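Local coordinates for gene 2 protein (Enterobacteria phage Sf6, PDB 5C12) that cuts viral DNA during genome packaging, this chain being the metal-dependent nuclease domain of the large terminase subunit, at residues G162-Y174 against I221-T235. The protein carries 1 engineered substitution. Numbering follows the deposited sequence.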
# COMPACT_ATOMS: atom_id res chain seq x y z
N GLY A 162 9.23 -17.14 0.40
CA GLY A 162 10.33 -16.77 -0.47
C GLY A 162 10.35 -17.52 -1.79
O GLY A 162 10.94 -17.04 -2.77
N ASP A 163 9.74 -18.70 -1.83
CA ASP A 163 9.61 -19.44 -3.09
C ASP A 163 8.55 -18.78 -3.98
O ASP A 163 8.60 -18.92 -5.19
CB ASP A 163 9.17 -20.87 -2.85
CG ASP A 163 10.24 -21.73 -2.22
OD1 ASP A 163 11.30 -21.94 -2.85
OD2 ASP A 163 9.99 -22.24 -1.11
N VAL A 164 7.57 -18.12 -3.37
CA VAL A 164 6.42 -17.61 -4.10
C VAL A 164 6.63 -16.17 -4.59
O VAL A 164 6.32 -15.86 -5.74
CB VAL A 164 5.15 -17.68 -3.21
CG1 VAL A 164 3.98 -16.97 -3.91
CG2 VAL A 164 4.82 -19.13 -2.92
N PHE A 165 7.17 -15.31 -3.74
CA PHE A 165 7.34 -13.89 -4.07
C PHE A 165 8.81 -13.55 -4.26
O PHE A 165 9.65 -13.97 -3.47
CB PHE A 165 6.83 -13.01 -2.94
CG PHE A 165 5.38 -13.21 -2.63
CD1 PHE A 165 4.40 -12.82 -3.53
CD2 PHE A 165 5.01 -13.81 -1.44
CE1 PHE A 165 3.08 -13.03 -3.23
CE2 PHE A 165 3.67 -13.99 -1.14
CZ PHE A 165 2.71 -13.61 -2.04
N ARG A 166 9.13 -12.81 -5.31
CA ARG A 166 10.52 -12.41 -5.48
C ARG A 166 10.97 -11.50 -4.35
O ARG A 166 12.05 -11.68 -3.79
CB ARG A 166 10.77 -11.72 -6.82
CG ARG A 166 12.22 -11.20 -6.90
CD ARG A 166 12.66 -10.75 -8.26
NE ARG A 166 14.11 -10.53 -8.26
CZ ARG A 166 14.85 -10.31 -9.34
NH1 ARG A 166 14.30 -10.26 -10.54
NH2 ARG A 166 16.16 -10.13 -9.21
N ASN A 167 10.14 -10.53 -4.01
CA ASN A 167 10.56 -9.45 -3.13
C ASN A 167 9.38 -8.84 -2.40
O ASN A 167 8.24 -9.27 -2.60
CB ASN A 167 11.36 -8.40 -3.91
CG ASN A 167 10.62 -7.89 -5.14
OD1 ASN A 167 9.38 -7.84 -5.19
ND2 ASN A 167 11.39 -7.49 -6.15
N LYS A 168 9.66 -7.88 -1.52
CA LYS A 168 8.61 -7.27 -0.72
C LYS A 168 7.58 -6.52 -1.55
O LYS A 168 6.39 -6.53 -1.22
CB LYS A 168 9.21 -6.32 0.34
CG LYS A 168 9.84 -7.06 1.50
CD LYS A 168 10.39 -6.08 2.54
CE LYS A 168 10.83 -6.80 3.80
NZ LYS A 168 12.09 -7.53 3.58
N ARG A 169 8.00 -5.89 -2.64
CA ARG A 169 7.07 -5.17 -3.49
C ARG A 169 5.99 -6.17 -3.98
O ARG A 169 4.80 -5.88 -3.94
CB ARG A 169 7.80 -4.55 -4.69
CG ARG A 169 6.89 -3.91 -5.75
CD ARG A 169 7.75 -3.19 -6.81
NE ARG A 169 6.97 -2.63 -7.93
CZ ARG A 169 6.31 -1.48 -7.89
NH1 ARG A 169 6.31 -0.73 -6.78
NH2 ARG A 169 5.65 -1.06 -8.96
N ALA A 170 6.41 -7.34 -4.44
CA ALA A 170 5.45 -8.33 -4.89
C ALA A 170 4.64 -8.88 -3.73
O ALA A 170 3.43 -9.04 -3.83
CB ALA A 170 6.14 -9.45 -5.64
N GLN A 171 5.31 -9.21 -2.64
CA GLN A 171 4.63 -9.76 -1.48
C GLN A 171 3.49 -8.87 -1.00
O GLN A 171 2.37 -9.33 -0.78
CB GLN A 171 5.63 -9.97 -0.35
CG GLN A 171 5.04 -10.45 0.96
CD GLN A 171 6.12 -10.64 1.98
OE1 GLN A 171 7.11 -9.90 2.00
NE2 GLN A 171 5.95 -11.63 2.83
N PHE A 172 3.76 -7.58 -0.85
CA PHE A 172 2.74 -6.71 -0.28
C PHE A 172 1.72 -6.24 -1.28
O PHE A 172 0.57 -6.03 -0.88
CB PHE A 172 3.37 -5.62 0.59
CG PHE A 172 3.99 -6.20 1.81
CD1 PHE A 172 3.17 -6.71 2.80
CD2 PHE A 172 5.35 -6.38 1.91
CE1 PHE A 172 3.70 -7.31 3.91
CE2 PHE A 172 5.90 -6.99 3.03
CZ PHE A 172 5.07 -7.46 4.02
N TYR A 173 2.05 -6.14 -2.57
CA TYR A 173 1.01 -5.88 -3.56
C TYR A 173 0.06 -7.08 -3.64
O TYR A 173 -1.15 -6.90 -3.80
CB TYR A 173 1.57 -5.55 -4.95
CG TYR A 173 1.56 -4.07 -5.27
CD1 TYR A 173 0.36 -3.38 -5.30
CD2 TYR A 173 2.74 -3.36 -5.53
CE1 TYR A 173 0.32 -2.07 -5.58
CE2 TYR A 173 2.71 -2.01 -5.81
CZ TYR A 173 1.48 -1.37 -5.83
OH TYR A 173 1.40 -0.03 -6.08
N TYR A 174 0.57 -8.30 -3.50
CA TYR A 174 -0.31 -9.47 -3.50
C TYR A 174 -1.09 -9.59 -2.18
O TYR A 174 -2.19 -10.14 -2.18
CB TYR A 174 0.45 -10.76 -3.82
CG TYR A 174 0.54 -10.99 -5.31
CD1 TYR A 174 -0.52 -11.57 -6.00
CD2 TYR A 174 1.65 -10.58 -6.05
CE1 TYR A 174 -0.46 -11.76 -7.36
CE2 TYR A 174 1.71 -10.78 -7.42
CZ TYR A 174 0.65 -11.36 -8.07
OH TYR A 174 0.72 -11.56 -9.44
N ILE A 221 -1.07 -1.92 -12.00
CA ILE A 221 0.02 -2.72 -11.40
C ILE A 221 0.03 -4.08 -12.10
O ILE A 221 -1.01 -4.75 -12.19
CB ILE A 221 -0.13 -2.87 -9.89
CG1 ILE A 221 -0.18 -1.50 -9.20
CG2 ILE A 221 1.01 -3.71 -9.32
CD1 ILE A 221 1.05 -0.64 -9.43
N GLN A 222 1.18 -4.48 -12.61
CA GLN A 222 1.25 -5.65 -13.48
C GLN A 222 2.36 -6.62 -13.10
O GLN A 222 3.45 -6.22 -12.71
CB GLN A 222 1.46 -5.24 -14.94
CG GLN A 222 0.27 -4.60 -15.59
CD GLN A 222 0.59 -4.09 -16.96
OE1 GLN A 222 0.14 -3.01 -17.35
NE2 GLN A 222 1.37 -4.86 -17.73
N ARG A 223 2.06 -7.90 -13.27
CA ARG A 223 3.06 -8.94 -13.14
C ARG A 223 4.04 -8.88 -14.31
O ARG A 223 3.70 -8.40 -15.40
CB ARG A 223 2.32 -10.29 -13.10
CG ARG A 223 3.15 -11.48 -12.72
CD ARG A 223 2.28 -12.73 -12.61
NE ARG A 223 3.08 -13.94 -12.66
CZ ARG A 223 2.60 -15.17 -12.81
NH1 ARG A 223 1.29 -15.36 -12.92
NH2 ARG A 223 3.43 -16.20 -12.84
N LYS A 224 5.27 -9.35 -14.10
CA LYS A 224 6.22 -9.49 -15.20
C LYS A 224 6.85 -10.87 -15.13
O LYS A 224 6.89 -11.48 -14.06
CB LYS A 224 7.32 -8.43 -15.14
CG LYS A 224 8.32 -8.67 -14.04
CD LYS A 224 9.41 -7.61 -13.97
CE LYS A 224 10.36 -7.71 -15.12
NZ LYS A 224 11.54 -6.85 -14.89
N PHE A 225 7.36 -11.33 -16.27
CA PHE A 225 8.04 -12.61 -16.39
C PHE A 225 9.18 -12.70 -15.39
O PHE A 225 9.96 -11.76 -15.24
CB PHE A 225 8.65 -12.77 -17.79
CG PHE A 225 7.65 -12.78 -18.91
CD1 PHE A 225 6.41 -13.39 -18.76
CD2 PHE A 225 7.96 -12.18 -20.13
CE1 PHE A 225 5.50 -13.39 -19.80
CE2 PHE A 225 7.05 -12.18 -21.17
CZ PHE A 225 5.82 -12.79 -21.01
N ASN A 226 9.29 -13.86 -14.74
CA ASN A 226 10.36 -14.11 -13.80
C ASN A 226 11.07 -15.45 -14.06
O ASN A 226 10.43 -16.49 -14.12
CB ASN A 226 9.79 -14.09 -12.39
CG ASN A 226 10.83 -14.38 -11.35
OD1 ASN A 226 11.13 -15.54 -11.07
ND2 ASN A 226 11.42 -13.33 -10.80
N ASN A 227 12.39 -15.43 -14.22
CA ASN A 227 13.11 -16.63 -14.64
C ASN A 227 13.33 -17.68 -13.54
O ASN A 227 13.92 -18.73 -13.80
CB ASN A 227 14.45 -16.25 -15.30
CG ASN A 227 15.39 -15.51 -14.36
OD1 ASN A 227 15.18 -15.44 -13.15
ND2 ASN A 227 16.47 -14.98 -14.92
N ASN A 228 12.84 -17.41 -12.34
CA ASN A 228 12.88 -18.40 -11.27
C ASN A 228 11.49 -18.83 -10.82
O ASN A 228 11.34 -19.46 -9.79
CB ASN A 228 13.65 -17.86 -10.09
CG ASN A 228 15.08 -17.60 -10.43
OD1 ASN A 228 15.77 -18.47 -10.95
ND2 ASN A 228 15.53 -16.36 -10.20
N GLY A 229 10.49 -18.47 -11.61
CA GLY A 229 9.13 -18.89 -11.32
C GLY A 229 8.48 -18.20 -10.15
O GLY A 229 7.51 -18.71 -9.57
N LYS A 230 8.99 -17.03 -9.77
CA LYS A 230 8.45 -16.30 -8.64
C LYS A 230 7.54 -15.19 -9.14
O LYS A 230 7.64 -14.76 -10.29
CB LYS A 230 9.57 -15.69 -7.81
CG LYS A 230 10.51 -16.70 -7.17
CD LYS A 230 11.53 -15.94 -6.31
CE LYS A 230 12.64 -16.81 -5.83
NZ LYS A 230 13.73 -15.97 -5.24
N LEU A 231 6.64 -14.74 -8.27
CA LEU A 231 5.79 -13.61 -8.58
C LEU A 231 6.64 -12.35 -8.48
O LEU A 231 7.31 -12.11 -7.47
CB LEU A 231 4.58 -13.54 -7.64
CG LEU A 231 3.57 -14.68 -7.82
CD1 LEU A 231 2.51 -14.61 -6.73
CD2 LEU A 231 2.95 -14.69 -9.21
N GLU A 232 6.60 -11.54 -9.52
CA GLU A 232 7.36 -10.31 -9.56
C GLU A 232 6.53 -9.30 -10.35
O GLU A 232 5.82 -9.68 -11.29
CB GLU A 232 8.72 -10.53 -10.23
CG GLU A 232 9.63 -9.32 -10.17
CD GLU A 232 10.97 -9.52 -10.87
OE1 GLU A 232 11.23 -10.62 -11.42
OE2 GLU A 232 11.75 -8.55 -10.88
N LEU A 233 6.60 -8.04 -9.97
CA LEU A 233 5.83 -6.97 -10.62
C LEU A 233 6.73 -6.07 -11.45
O LEU A 233 7.92 -5.97 -11.21
CB LEU A 233 5.11 -6.15 -9.57
CG LEU A 233 4.15 -6.99 -8.73
CD1 LEU A 233 3.57 -6.12 -7.63
CD2 LEU A 233 3.07 -7.63 -9.57
N MET A 234 6.15 -5.41 -12.44
CA MET A 234 6.87 -4.39 -13.17
C MET A 234 7.22 -3.27 -12.21
O MET A 234 6.43 -2.91 -11.33
CB MET A 234 6.01 -3.81 -14.30
CG MET A 234 5.73 -4.75 -15.45
SD MET A 234 4.84 -3.91 -16.78
CE MET A 234 5.87 -2.48 -17.06
N THR A 235 8.41 -2.71 -12.38
CA THR A 235 8.81 -1.54 -11.62
C THR A 235 8.17 -0.30 -12.23
O THR A 235 7.69 -0.34 -13.38
CB THR A 235 10.33 -1.34 -11.70
OG1 THR A 235 10.70 -1.14 -13.07
CG2 THR A 235 11.06 -2.55 -11.15
O HOH W 1 12.37 -14.70 -3.00
O HOH W 2 7.05 -20.35 -6.98
O HOH W 3 8.07 -7.09 -7.65
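Leu-231 lies against the turn between helix 161-164 and helix 168-189. Its backbone forms a single beta bridge with Phe-165. Leu-231 N donates to Val-164 O at 2.8 Å, and Arg-166 N donates to Leu-231 O at 2.9 Å. The Leu-231 side chain can be followed outward. CB rests on Val-164 O. CG, anti to the carbonyl carbon (chi1 -68°), stays close to the same oxygen. There the chain forks. CD1 sits over the face of the Tyr-174 ring, 3.9 Å from its centroid, a CH-pi contact. The same methyl also touches Val-164 CG1 and Phe-165 CE1. CD2 goes to Tyr-174 OH and to one face of the Arg-223 guanidinium.

On the polar side, the extended chain of Arg-166 runs beside that of Glu-232. Arg-166 NH1 makes a salt bridge with Glu-232 OE2 at 3.1 Å, though its hydrogen bonds to the carboxylate are weak. Asn-226 ND2 also donates to Glu-232 OE1, at 2.8 Å, which helps fix the carboxylate.

Arg-169 NH2 donates to Met-234 O in the carbonyl plane, at 3.1 Å. Ile-221 CG2 lies over one face of the Tyr-173 ring, 3.9 Å from its centroid, in a second CH-pi contact. Tyr-173 OH is hydrogen-bonded to Asp-252, a magnesium ligand, so this end of the contact borders the nuclease metal site. Tyr-173 also packs on helix 249-256. The contact joins the loop between helix 208-218 and helix 236-243 to the end of helix 161-164, the linker after it and the start of helix 168-189, whose Phe-172 and Lys-168 touch strand 126-130 at the sheet edge.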